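Local coordinates for protein putative nuclease YbcO (Escherichia coli K-12, PDB 3G27) that binds zinc and is predicted, but not proven, to be a nuclease of prophage origin, at residues V15-V20 against H58-R63; G19-N24 against I52-C57; D47-I52 against E79-T84. All coordinates share one frame; numbering follows the deposited sequence. Where two conformers were deposited one is given.

Contact 1: residues V15-V20 against H58-R63. With CA (calcium ion), chain C.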
ATOM      1  N   VAL A  15       1.981   4.262  10.380  1.00 31.31           N
ATOM      2  CA  VAL A  15       3.270   3.949   9.720  1.00 31.58           C
ATOM      3  C   VAL A  15       4.172   3.259  10.744  1.00 32.35           C
ATOM      4  O   VAL A  15       4.709   2.184  10.498  1.00 33.07           O
ATOM      5  CB  VAL A  15       3.992   5.215   9.187  1.00 31.05           C
ATOM      6  CG1 VAL A  15       5.353   4.854   8.632  1.00 31.16           C
ATOM      7  CG2 VAL A  15       3.176   5.926   8.137  1.00 30.33           C
ATOM      8  N   ARG A  16       4.344   3.907  11.891  0.50 32.30           N
ATOM      9  CA  ARG A  16       5.038   3.322  13.039  0.50 32.95           C
ATOM     10  C   ARG A  16       6.418   2.730  12.739  0.50 32.78           C
ATOM     11  O   ARG A  16       6.688   1.580  13.098  0.50 32.80           O
ATOM     12  CB  ARG A  16       4.152   2.248  13.683  0.50 33.18           C
ATOM     13  CG  ARG A  16       2.654   2.566  13.622  0.50 34.96           C
ATOM     14  CD  ARG A  16       1.881   1.805  14.687  0.50 38.41           C
ATOM     15  NE  ARG A  16       0.480   1.584  14.334  0.50 40.82           N
ATOM     16  CZ  ARG A  16       0.015   0.436  13.861  0.50 43.31           C
ATOM     17  NH1 ARG A  16      -1.274   0.307  13.573  0.50 44.79           N
ATOM     18  NH2 ARG A  16       0.843  -0.587  13.681  0.50 44.83           N
ATOM     19  N   ILE A  17       7.299   3.513  12.112  1.00 32.48           N
ATOM     20  CA  ILE A  17       8.674   3.082  11.909  1.00 31.95           C
ATOM     21  C   ILE A  17       9.327   3.039  13.291  1.00 31.07           C
ATOM     22  O   ILE A  17       9.332   4.045  14.030  1.00 31.87           O
ATOM     23  CB  ILE A  17       9.475   4.019  10.982  1.00 31.85           C
ATOM     24  CG1 ILE A  17       8.844   4.062   9.593  1.00 32.96           C
ATOM     25  CG2 ILE A  17      10.918   3.536  10.906  1.00 31.53           C
ATOM     26  CD1 ILE A  17       9.342   5.155   8.689  1.00 30.28           C
ATOM     27  N   PRO A  18       9.871   1.882  13.670  1.00 30.42           N
ATOM     28  CA  PRO A  18      10.476   1.841  14.989  1.00 30.14           C
ATOM     29  C   PRO A  18      11.534   2.911  15.199  1.00 29.70           C
ATOM     30  O   PRO A  18      12.300   3.198  14.301  1.00 29.27           O
ATOM     31  CB  PRO A  18      11.102   0.445  15.038  1.00 30.51           C
ATOM     32  CG  PRO A  18      10.241  -0.373  14.111  1.00 29.83           C
ATOM     33  CD  PRO A  18       9.892   0.554  13.014  1.00 30.29           C
ATOM     34  N   GLY A  19      11.553   3.499  16.392  1.00 29.06           N
ATOM     35  CA  GLY A  19      12.537   4.511  16.740  1.00 28.83           C
ATOM     36  C   GLY A  19      12.081   5.854  16.236  1.00 28.75           C
ATOM     37  O   GLY A  19      11.848   6.786  17.021  1.00 28.83           O
ATOM     38  N   VAL A  20      11.920   5.927  14.923  1.00 28.56           N
ATOM     39  CA  VAL A  20      11.478   7.136  14.246  1.00 28.78           C
ATOM     40  C   VAL A  20      10.102   7.650  14.735  1.00 28.84           C
ATOM     41  O   VAL A  20       9.917   8.850  14.989  1.00 30.41           O
ATOM     42  CB  VAL A  20      11.487   6.920  12.667  1.00 28.77           C
ATOM     43  CG1 VAL A  20      10.851   8.086  11.977  1.00 26.85           C
ATOM     44  CG2 VAL A  20      12.889   6.647  12.146  1.00 26.36           C
ATOM     45  N   HIS A  58       6.113  10.941   9.013  1.00 29.33           N
ATOM     46  CA  HIS A  58       5.847  11.688   7.810  1.00 28.28           C
ATOM     47  C   HIS A  58       7.153  12.198   7.192  1.00 27.83           C
ATOM     48  O   HIS A  58       7.395  12.009   6.016  1.00 28.00           O
ATOM     49  CB  HIS A  58       4.938  12.843   8.179  1.00 28.97           C
ATOM     50  CG  HIS A  58       4.448  13.633   7.024  1.00 29.75           C
ATOM     51  ND1 HIS A  58       3.937  14.902   7.172  1.00 31.80           N
ATOM     52  CD2 HIS A  58       4.357  13.331   5.704  1.00 31.59           C
ATOM     53  CE1 HIS A  58       3.549  15.347   5.983  1.00 31.38           C
ATOM     54  NE2 HIS A  58       3.798  14.416   5.080  1.00 29.96           N
ATOM     55  N   ASP A  59       8.004  12.845   7.983  1.00 26.98           N
ATOM     56  CA  ASP A  59       9.276  13.362   7.465  1.00 26.39           C
ATOM     57  C   ASP A  59      10.162  12.248   6.911  1.00 25.90           C
ATOM     58  O   ASP A  59      10.797  12.414   5.895  1.00 26.30           O
ATOM     59  CB  ASP A  59      10.001  14.139   8.528  1.00 26.21           C
ATOM     60  CG  ASP A  59       9.290  15.440   8.903  1.00 27.36           C
ATOM     61  OD1 ASP A  59       8.447  15.896   8.112  1.00 27.96           O
ATOM     62  OD2 ASP A  59       9.590  16.032   9.982  1.00 28.80           O
ATOM     63  N   GLU A  60      10.136  11.095   7.546  1.00 26.57           N
ATOM     64  CA  GLU A  60      10.927   9.921   7.107  1.00 26.24           C
ATOM     65  C   GLU A  60      10.395   9.286   5.848  1.00 26.61           C
ATOM     66  O   GLU A  60      11.172   8.959   4.951  1.00 27.12           O
ATOM     67  CB  GLU A  60      10.996   8.872   8.199  1.00 25.47           C
ATOM     68  CG  GLU A  60      11.915   7.646   7.906  1.00 25.41           C
ATOM     69  CD  GLU A  60      13.408   7.940   7.977  1.00 25.73           C
ATOM     70  OE1 GLU A  60      13.827   8.932   8.621  1.00 26.79           O
ATOM     71  OE2 GLU A  60      14.173   7.159   7.379  1.00 26.91           O
ATOM     72  N   ILE A  61       9.085   9.098   5.755  1.00 27.24           N
ATOM     73  CA  ILE A  61       8.538   8.465   4.561  1.00 27.75           C
ATOM     74  C   ILE A  61       8.706   9.383   3.344  1.00 28.03           C
ATOM     75  O   ILE A  61       8.847   8.894   2.232  1.00 27.69           O
ATOM     76  CB  ILE A  61       7.060   7.939   4.729  1.00 28.28           C
ATOM     77  CG1 ILE A  61       6.032   9.084   4.849  1.00 29.17           C
ATOM     78  CG2 ILE A  61       6.973   6.937   5.873  1.00 28.01           C
ATOM     79  CD1 ILE A  61       4.521   8.615   4.833  1.00 30.31           C
ATOM     80  N   ASP A  62       8.691  10.707   3.559  1.00 27.59           N
ATOM     81  CA  ASP A  62       8.953  11.688   2.499  1.00 27.37           C
ATOM     82  C   ASP A  62      10.448  11.866   2.175  1.00 26.58           C
ATOM     83  O   ASP A  62      10.800  12.538   1.219  1.00 25.95           O
ATOM     84  CB  ASP A  62       8.384  13.060   2.894  1.00 27.94           C
ATOM     85  CG  ASP A  62       6.869  13.145   2.753  1.00 29.84           C
ATOM     86  OD1 ASP A  62       6.232  12.126   2.421  1.00 30.23           O
ATOM     87  OD2 ASP A  62       6.323  14.254   2.976  1.00 31.28           O
ATOM     88  N   ARG A  63      11.311  11.249   2.967  1.00 26.89           N
ATOM     89  CA  ARG A  63      12.791  11.304   2.846  1.00 26.02           C
ATOM     90  C   ARG A  63      13.378  12.657   3.195  1.00 25.17           C
ATOM     91  O   ARG A  63      14.505  12.953   2.832  1.00 24.84           O
ATOM     92  CB  ARG A  63      13.311  10.800   1.483  1.00 26.38           C
ATOM     93  CG  ARG A  63      12.668   9.498   0.975  1.00 27.44           C
ATOM     94  CD  ARG A  63      12.604   8.390   2.044  1.00 26.28           C
ATOM     95  NE  ARG A  63      13.933   7.850   2.330  1.00 30.22           N
ATOM     96  CZ  ARG A  63      14.295   7.276   3.478  1.00 31.39           C
ATOM     97  NH1 ARG A  63      15.529   6.804   3.614  1.00 30.99           N
ATOM     98  NH2 ARG A  63      13.439   7.175   4.496  1.00 33.04           N
TER
HETATM   99 CA    CA C  98      10.686   7.810  18.854  1.00 38.85          CA
HETATM  100  O   HOH W   1      10.380   9.903  17.387  1.00 30.91           O
HETATM  101  O   HOH W   2       8.952   7.953  20.464  1.00 26.03           O
HETATM  102  O   HOH W   3       9.863   5.321  18.915  1.00 29.39           O
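Val20 and Glu60 bring the backbones of 15-20 and 58-63 nearest, their CA atoms 7.7 Å apart, where an irregular loop passes the side of helix 55-61. No hydrogen bond crosses between the two segments. Three loop side chains, Val15, Ile17 and Val20, make the contact by apolar packing. Val15 and Ile61 meet tip to tip, with Val15 CG1 3.8 Å from Ile61 CG2. Ile17 reaches in between the two helix residues. Its CD1 lies 3.7 Å from Glu60 CG, and the two side chains cross at about a right angle. The same Ile17 CD1 sits 4.1 Å from Ile61 CG2. Val20 also runs across Glu60, its CG1 3.9 Å from Glu60 CB. The loop thus touches the aliphatic part of Glu60. A bend at chi2 (73°) then turns CD off the line of the chain. The carboxylate is buried but well satisfied. Thr65 OG1 and Phe67 N bond to OE1, and Val68 N bonds to OE2. Arg63 adds a salt bridge, with NH2 3.0 Å from Glu60 OE2 and 55° out of the carboxylate plane. These partners would probably favour the charged form of Glu60. Arg63 NH2 also donates to Glu60 O. Arg63 N reaches that oxygen from the opposite face of its plane. Farther along the loop, Gly19 O binds the calcium ion at 2.4 Å. Helix 70-90 flanks the contact, with Cys76 against Val15 and Ala77 against Ile61. Arg63 has positive phi and closes helix 55-61 in a Schellman motif. The packing joins the zinc-ligand loop to the helix of a beta-beta-alpha unit, consistent with a treble-clef or HNH-like nuclease fold.

Contact 2: residues G19-N24 against I52-C57. With ZN (zinc ion), chain B; CA (calcium ion), chain C.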
ATOM      1  N   GLY A  19      11.553   3.499  16.392  1.00 29.06           N
ATOM      2  CA  GLY A  19      12.537   4.511  16.740  1.00 28.83           C
ATOM      3  C   GLY A  19      12.081   5.854  16.236  1.00 28.75           C
ATOM      4  O   GLY A  19      11.848   6.786  17.021  1.00 28.83           O
ATOM      5  N   VAL A  20      11.920   5.927  14.923  1.00 28.56           N
ATOM      6  CA  VAL A  20      11.478   7.136  14.246  1.00 28.78           C
ATOM      7  C   VAL A  20      10.102   7.650  14.735  1.00 28.84           C
ATOM      8  O   VAL A  20       9.917   8.850  14.989  1.00 30.41           O
ATOM      9  CB  VAL A  20      11.487   6.920  12.667  1.00 28.77           C
ATOM     10  CG1 VAL A  20      10.851   8.086  11.977  1.00 26.85           C
ATOM     11  CG2 VAL A  20      12.889   6.647  12.146  1.00 26.36           C
ATOM     12  N   CYS A  21       9.149   6.745  14.872  1.00 28.61           N
ATOM     13  CA  CYS A  21       7.817   7.110  15.311  1.00 28.75           C
ATOM     14  C   CYS A  21       7.893   7.859  16.613  1.00 28.41           C
ATOM     15  O   CYS A  21       8.642   7.471  17.520  1.00 29.37           O
ATOM     16  CB  CYS A  21       6.930   5.869  15.503  1.00 28.16           C
ATOM     17  SG  CYS A  21       5.083   6.215  15.453  1.00 30.33           S
ATOM     18  N   ASN A  22       7.107   8.919  16.729  1.00 28.47           N
ATOM     19  CA  ASN A  22       6.946   9.564  18.011  1.00 28.62           C
ATOM     20  C   ASN A  22       5.738   9.032  18.816  1.00 29.35           C
ATOM     21  O   ASN A  22       5.614   9.294  19.987  1.00 29.28           O
ATOM     22  CB  ASN A  22       6.956  11.106  17.895  1.00 28.77           C
ATOM     23  CG  ASN A  22       5.780  11.678  17.122  1.00 27.74           C
ATOM     24  OD1 ASN A  22       4.651  11.199  17.202  1.00 29.97           O
ATOM     25  ND2 ASN A  22       6.045  12.732  16.387  1.00 25.38           N
ATOM     26  N   GLY A  23       4.844   8.294  18.173  1.00 29.84           N
ATOM     27  CA  GLY A  23       3.682   7.728  18.842  1.00 30.36           C
ATOM     28  C   GLY A  23       2.669   8.721  19.394  1.00 30.38           C
ATOM     29  O   GLY A  23       1.842   8.355  20.247  1.00 30.79           O
ATOM     30  N   ASN A  24       2.724   9.962  18.929  1.00 30.22           N
ATOM     31  CA  ASN A  24       1.915  11.023  19.489  1.00 30.29           C
ATOM     32  C   ASN A  24       0.848  11.425  18.473  1.00 30.76           C
ATOM     33  O   ASN A  24       1.117  12.153  17.520  1.00 30.57           O
ATOM     34  CB  ASN A  24       2.788  12.198  19.899  1.00 29.86           C
ATOM     35  CG  ASN A  24       2.028  13.258  20.629  1.00 30.20           C
ATOM     36  OD1 ASN A  24       0.808  13.156  20.861  1.00 32.10           O
ATOM     37  ND2 ASN A  24       2.731  14.306  20.992  1.00 30.13           N
ATOM     38  N   ILE A  52      -2.174   7.909   7.589  1.00 29.38           N
ATOM     39  CA  ILE A  52      -2.088   8.672   8.834  1.00 28.48           C
ATOM     40  C   ILE A  52      -0.650   8.462   9.283  1.00 27.90           C
ATOM     41  O   ILE A  52      -0.175   7.322   9.352  1.00 26.57           O
ATOM     42  CB  ILE A  52      -3.037   8.114   9.958  1.00 28.72           C
ATOM     43  CG1 ILE A  52      -4.509   7.985   9.487  1.00 29.42           C
ATOM     44  CG2 ILE A  52      -3.002   8.985  11.165  1.00 29.32           C
ATOM     45  CD1 ILE A  52      -5.364   7.059  10.376  1.00 26.64           C
ATOM     46  N   ALA A  53       0.046   9.544   9.572  1.00 27.73           N
ATOM     47  CA  ALA A  53       1.431   9.459   9.967  1.00 27.96           C
ATOM     48  C   ALA A  53       1.673  10.558  10.978  1.00 28.02           C
ATOM     49  O   ALA A  53       1.186  11.664  10.796  1.00 27.94           O
ATOM     50  CB  ALA A  53       2.338   9.637   8.730  1.00 27.89           C
ATOM     51  N   CYS A  54       2.399  10.234  12.047  1.00 28.61           N
ATOM     52  CA  CYS A  54       2.915  11.222  12.998  1.00 28.85           C
ATOM     53  C   CYS A  54       3.975  12.047  12.317  1.00 28.81           C
ATOM     54  O   CYS A  54       4.462  11.666  11.265  1.00 30.11           O
ATOM     55  CB  CYS A  54       3.541  10.557  14.215  1.00 29.22           C
ATOM     56  SG  CYS A  54       5.144   9.701  13.899  1.00 29.65           S
ATOM     57  N   SER A  55       4.337  13.176  12.924  1.00 28.56           N
ATOM     58  CA  SER A  55       5.202  14.144  12.289  1.00 27.97           C
ATOM     59  C   SER A  55       6.547  13.552  11.872  1.00 28.05           C
ATOM     60  O   SER A  55       7.074  13.861  10.803  1.00 27.94           O
ATOM     61  CB  SER A  55       5.397  15.362  13.200  1.00 28.57           C
ATOM     62  OG  SER A  55       5.839  15.014  14.510  1.00 28.02           O
ATOM     63  N   ALA A  56       7.068  12.673  12.716  1.00 27.84           N
ATOM     64  CA  ALA A  56       8.358  12.018  12.504  1.00 28.35           C
ATOM     65  C   ALA A  56       8.317  11.024  11.367  1.00 28.27           C
ATOM     66  O   ALA A  56       9.180  10.990  10.503  1.00 27.70           O
ATOM     67  CB  ALA A  56       8.772  11.313  13.784  1.00 28.33           C
ATOM     68  N   CYS A  57       7.310  10.177  11.388  1.00 29.42           N
ATOM     69  CA  CYS A  57       7.164   9.181  10.321  1.00 29.68           C
ATOM     70  C   CYS A  57       6.881   9.856   8.991  1.00 29.34           C
ATOM     71  O   CYS A  57       7.372   9.445   7.964  1.00 29.54           O
ATOM     72  CB  CYS A  57       6.053   8.187  10.679  1.00 29.53           C
ATOM     73  SG  CYS A  57       6.562   6.951  11.866  1.00 30.22           S
TER
HETATM   74 ZN    ZN B  97       4.861   7.421  13.469  1.00 38.54          ZN
HETATM   75 CA    CA C  98      10.686   7.810  18.854  1.00 38.85          CA
HETATM   76  O   HOH W   1      10.380   9.903  17.387  1.00 30.91           O
HETATM   77  O   HOH W   2       8.952   7.953  20.464  1.00 26.03           O
HETATM   78  O   HOH W   3       9.863   5.321  18.915  1.00 29.39           O
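Cys21 meets Cys54 and Cys57 around a zinc ion, in a four-cysteine site completed by Cys13. Cys54 and Cys57 form a CxxC pair at the start of helix 55-61. A loop supplying two ligands and a helix start supplying two is consistent with a treble-clef zinc finger. The Cys21 side chain shows how the loop joins in. Its CB lies 3.8 Å from Cys57 SG. SG stands anti to the backbone N (chi1 -159°) and binds zinc at 2.3 Å. The same sulfur takes a weak bond from Gly23 N. Zinc binds Cys57 SG as well. Cys54 is both a ligand and the N-cap of the helix. Its SG accepts from Cys57 N at 3.4 Å, the capping bond. Across the contact Asn22 N donates to Cys54 SG at 3.5 Å, nearly straight at 168°. Two N-H groups and the metal thus hold this one sulfur, and together they probably offset part of its negative charge. Val20 packs beside the helix as well, with its carbonyl oxygen close to Ala56 CB. That oxygen also accepts from a water on the calcium ion. Gly19 O and Cys21 O bind this calcium, so Cys21 serves zinc through its sulfur and calcium through its backbone. Asn22 lies over the first turn of the helix. A chi1 of 65° puts its CG between the backbone N and the carbonyl carbon, where it lies 3.8 Å from Cys54 SG at the helix start. Asn22 OD1 accepts from Asn24 N at 2.9 Å, which makes an Asx turn. Asn22 OD1 also lies 3.3 Å from Cys54 CB. At the other branch of the amide, Asn22 ND2 stands 3.0 Å from Ser55 OG.

Contact 3: residues D47-I52 against E79-T84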
ATOM      1  N   ASP A  47      -6.105  11.694  -1.868  1.00 40.04           N
ATOM      2  CA  ASP A  47      -6.072  11.477  -0.405  1.00 39.20           C
ATOM      3  C   ASP A  47      -6.281  10.013  -0.013  1.00 38.18           C
ATOM      4  O   ASP A  47      -5.912   9.610   1.097  1.00 38.86           O
ATOM      5  CB  ASP A  47      -7.144  12.314   0.305  1.00 39.18           C
ATOM      6  CG  ASP A  47      -6.877  13.820   0.240  1.00 40.55           C
ATOM      7  OD1 ASP A  47      -5.728  14.258  -0.025  1.00 41.89           O
ATOM      8  OD2 ASP A  47      -7.846  14.580   0.463  1.00 42.83           O
ATOM      9  N   LEU A  48      -6.904   9.239  -0.906  1.00 36.49           N
ATOM     10  CA  LEU A  48      -7.001   7.793  -0.764  1.00 34.97           C
ATOM     11  C   LEU A  48      -5.601   7.194  -0.669  1.00 33.65           C
ATOM     12  O   LEU A  48      -5.334   6.367   0.188  1.00 33.53           O
ATOM     13  CB  LEU A  48      -7.779   7.194  -1.954  1.00 34.83           C
ATOM     14  CG  LEU A  48      -8.046   5.686  -1.917  1.00 34.88           C
ATOM     15  CD1 LEU A  48      -9.047   5.343  -0.792  1.00 34.53           C
ATOM     16  CD2 LEU A  48      -8.491   5.122  -3.285  1.00 33.47           C
ATOM     17  N   ILE A  49      -4.706   7.652  -1.536  1.00 32.39           N
ATOM     18  CA  ILE A  49      -3.349   7.128  -1.617  1.00 31.59           C
ATOM     19  C   ILE A  49      -2.472   7.882  -0.604  1.00 31.05           C
ATOM     20  O   ILE A  49      -1.541   8.614  -0.946  1.00 30.19           O
ATOM     21  CB  ILE A  49      -2.808   7.190  -3.074  1.00 31.32           C
ATOM     22  CG1 ILE A  49      -3.547   6.197  -3.988  1.00 31.73           C
ATOM     23  CG2 ILE A  49      -1.332   6.798  -3.118  1.00 30.46           C
ATOM     24  CD1 ILE A  49      -5.011   6.335  -4.061  1.00 31.47           C
ATOM     25  N   ALA A  50      -2.808   7.675   0.663  1.00 30.84           N
ATOM     26  CA  ALA A  50      -2.201   8.393   1.782  1.00 30.96           C
ATOM     27  C   ALA A  50      -2.335   7.545   3.055  1.00 30.61           C
ATOM     28  O   ALA A  50      -3.166   6.625   3.116  1.00 30.50           O
ATOM     29  CB  ALA A  50      -2.867   9.761   1.973  1.00 30.08           C
ATOM     30  N   THR A  51      -1.487   7.847   4.034  1.00 30.24           N
ATOM     31  CA  THR A  51      -1.521   7.218   5.354  1.00 29.82           C
ATOM     32  C   THR A  51      -1.558   8.270   6.457  1.00 29.47           C
ATOM     33  O   THR A  51      -1.060   9.370   6.284  1.00 29.49           O
ATOM     34  CB  THR A  51      -0.292   6.299   5.576  1.00 30.31           C
ATOM     35  OG1 THR A  51      -0.430   5.610   6.829  1.00 29.29           O
ATOM     36  CG2 THR A  51       1.046   7.092   5.529  1.00 28.46           C
ATOM     37  N   ILE A  52      -2.174   7.909   7.589  1.00 29.38           N
ATOM     38  CA  ILE A  52      -2.088   8.672   8.834  1.00 28.48           C
ATOM     39  C   ILE A  52      -0.650   8.462   9.283  1.00 27.90           C
ATOM     40  O   ILE A  52      -0.175   7.322   9.352  1.00 26.57           O
ATOM     41  CB  ILE A  52      -3.037   8.114   9.958  1.00 28.72           C
ATOM     42  CG1 ILE A  52      -4.509   7.985   9.487  1.00 29.42           C
ATOM     43  CG2 ILE A  52      -3.002   8.985  11.165  1.00 29.32           C
ATOM     44  CD1 ILE A  52      -5.364   7.059  10.376  1.00 26.64           C
ATOM     45  N   GLU A  79       2.161  -0.034   4.049  1.00 30.07           N
ATOM     46  CA  GLU A  79       1.467  -0.762   5.133  1.00 30.81           C
ATOM     47  C   GLU A  79       0.549   0.183   5.923  1.00 29.61           C
ATOM     48  O   GLU A  79      -0.581  -0.173   6.238  1.00 28.90           O
ATOM     49  CB  GLU A  79       2.480  -1.393   6.083  1.00 32.08           C
ATOM     50  CG  GLU A  79       2.224  -2.824   6.448  1.00 37.06           C
ATOM     51  CD  GLU A  79       3.515  -3.527   6.857  1.00 42.90           C
ATOM     52  OE1 GLU A  79       3.699  -4.713   6.484  1.00 47.74           O
ATOM     53  OE2 GLU A  79       4.353  -2.880   7.528  1.00 47.39           O
ATOM     54  N   GLY A  80       1.041   1.383   6.208  1.00 28.24           N
ATOM     55  CA  GLY A  80       0.275   2.420   6.862  1.00 28.67           C
ATOM     56  C   GLY A  80      -0.901   2.875   6.044  1.00 29.15           C
ATOM     57  O   GLY A  80      -1.983   3.092   6.581  1.00 29.87           O
HETATM   58  N   MSE A  81      -0.699   3.009   4.730  1.00 29.80           N
HETATM   59  CA  MSE A  81      -1.772   3.346   3.799  1.00 29.79           C
HETATM   60  C   MSE A  81      -2.913   2.313   3.843  1.00 29.18           C
HETATM   61  O   MSE A  81      -4.084   2.676   3.896  1.00 28.45           O
HETATM   62  CB  MSE A  81      -1.226   3.454   2.366  1.00 30.37           C
HETATM   63  CG  MSE A  81      -2.317   3.704   1.323  1.00 31.93           C
HETATM   64 SE   MSE A  81      -1.617   3.770  -0.494  1.00 39.09          SE
HETATM   65  CE  MSE A  81      -1.343   1.872  -0.776  1.00 30.19           C
ATOM     66  N   ALA A  82      -2.555   1.033   3.817  1.00 28.88           N
ATOM     67  CA  ALA A  82      -3.534  -0.059   3.842  1.00 28.89           C
ATOM     68  C   ALA A  82      -4.318  -0.079   5.161  1.00 28.91           C
ATOM     69  O   ALA A  82      -5.529  -0.227   5.181  1.00 29.08           O
ATOM     70  CB  ALA A  82      -2.840  -1.390   3.597  1.00 28.13           C
ATOM     71  N   ARG A  83      -3.618   0.091   6.269  1.00 29.82           N
ATOM     72  CA  ARG A  83      -4.262   0.238   7.585  1.00 29.89           C
ATOM     73  C   ARG A  83      -5.216   1.439   7.676  1.00 29.29           C
ATOM     74  O   ARG A  83      -6.334   1.305   8.165  1.00 29.55           O
ATOM     75  CB  ARG A  83      -3.202   0.361   8.649  1.00 30.66           C
ATOM     76  CG  ARG A  83      -2.320  -0.859   8.773  1.00 34.46           C
ATOM     77  CD  ARG A  83      -1.388  -0.719   9.973  1.00 40.35           C
ATOM     78  NE  ARG A  83      -0.350  -1.737   9.922  1.00 43.82           N
ATOM     79  CZ  ARG A  83       0.960  -1.519  10.031  1.00 47.66           C
ATOM     80  NH1 ARG A  83       1.463  -0.298  10.220  1.00 47.87           N
ATOM     81  NH2 ARG A  83       1.790  -2.558   9.950  1.00 50.58           N
ATOM     82  N   THR A  84      -4.771   2.589   7.186  1.00 28.63           N
ATOM     83  CA  THR A  84      -5.599   3.795   7.069  1.00 28.08           C
ATOM     84  C   THR A  84      -6.866   3.614   6.253  1.00 28.84           C
ATOM     85  O   THR A  84      -7.939   4.017   6.678  1.00 28.84           O
ATOM     86  CB  THR A  84      -4.793   4.915   6.433  1.00 27.85           C
ATOM     87  OG1 THR A  84      -3.592   5.105   7.204  1.00 26.57           O
ATOM     88  CG2 THR A  84      -5.592   6.208   6.360  1.00 25.37           C
TER
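Leu48 O lies loosely near CG of Met81, a selenomethionine; its hydrogen bond is to Gln85 NE2. Just before it, Asp47 OD1 hydrogen-bonds NE2 of His32, the predicted proton acceptor. Ile49 follows, at the centre of an inverse gamma turn. Its CG2 lies 4.0 Å from Met81 SE, and the two side chains lie side by side, pointing the same way. Ile49 also packs on Leu89 of the second subunit, and Met81 on Met81 of that subunit. The dimer interface therefore borders this contact. Ala50 begins the strand, and its O is 3.5 Å from Met81 CG. CG stands anti to the backbone N of Met81 (chi1 176°). Here the strand of a beta-beta-alpha unit lies across helix 70-90. The axes of 50-52 and 79-84 come within 6.4 Å, at 79°. Strand 50-53 pairs antiparallel with 29-32, which ends at His32. Thr51 sits against the backbone of Gly80 and Met81, with its CB 3.4 Å from Met81 N. Ile52 closes the segment with a bond across the contact. Its N donates to Thr84 OG1 at 3.2 Å, at 166°. Thr84 OG1 in turn donates to Gly80 O at 2.7 Å, from above the carbonyl plane. One hydroxyl thus links the strand backbone to the preceding helical turn. Beside it, Ile52 CG1 lies 3.8 Å from Thr84 CG2.

The three contacts involve parts of one small beta-beta-alpha unit and helix 70-90. Contacts 1 and 2 are neighbours, with centres about 6 Å apart. They share Gly19 and Val20 and both use helix 55-61. Contact 3 lies on the other side of the chain's centre, about 13 Å from contact 1 and 14 Å from contact 2. It shares Ile52 and strand 50-53 with contact 2. Along the chain the loop comes first, then the strand, helix 55-61 and helix 70-90. Val15 packs on Thr51, which joins contact 1 to contact 3. The metal sites lie on one side of the chain's centre; contact 3, near the predicted catalytic histidine, lies on the other.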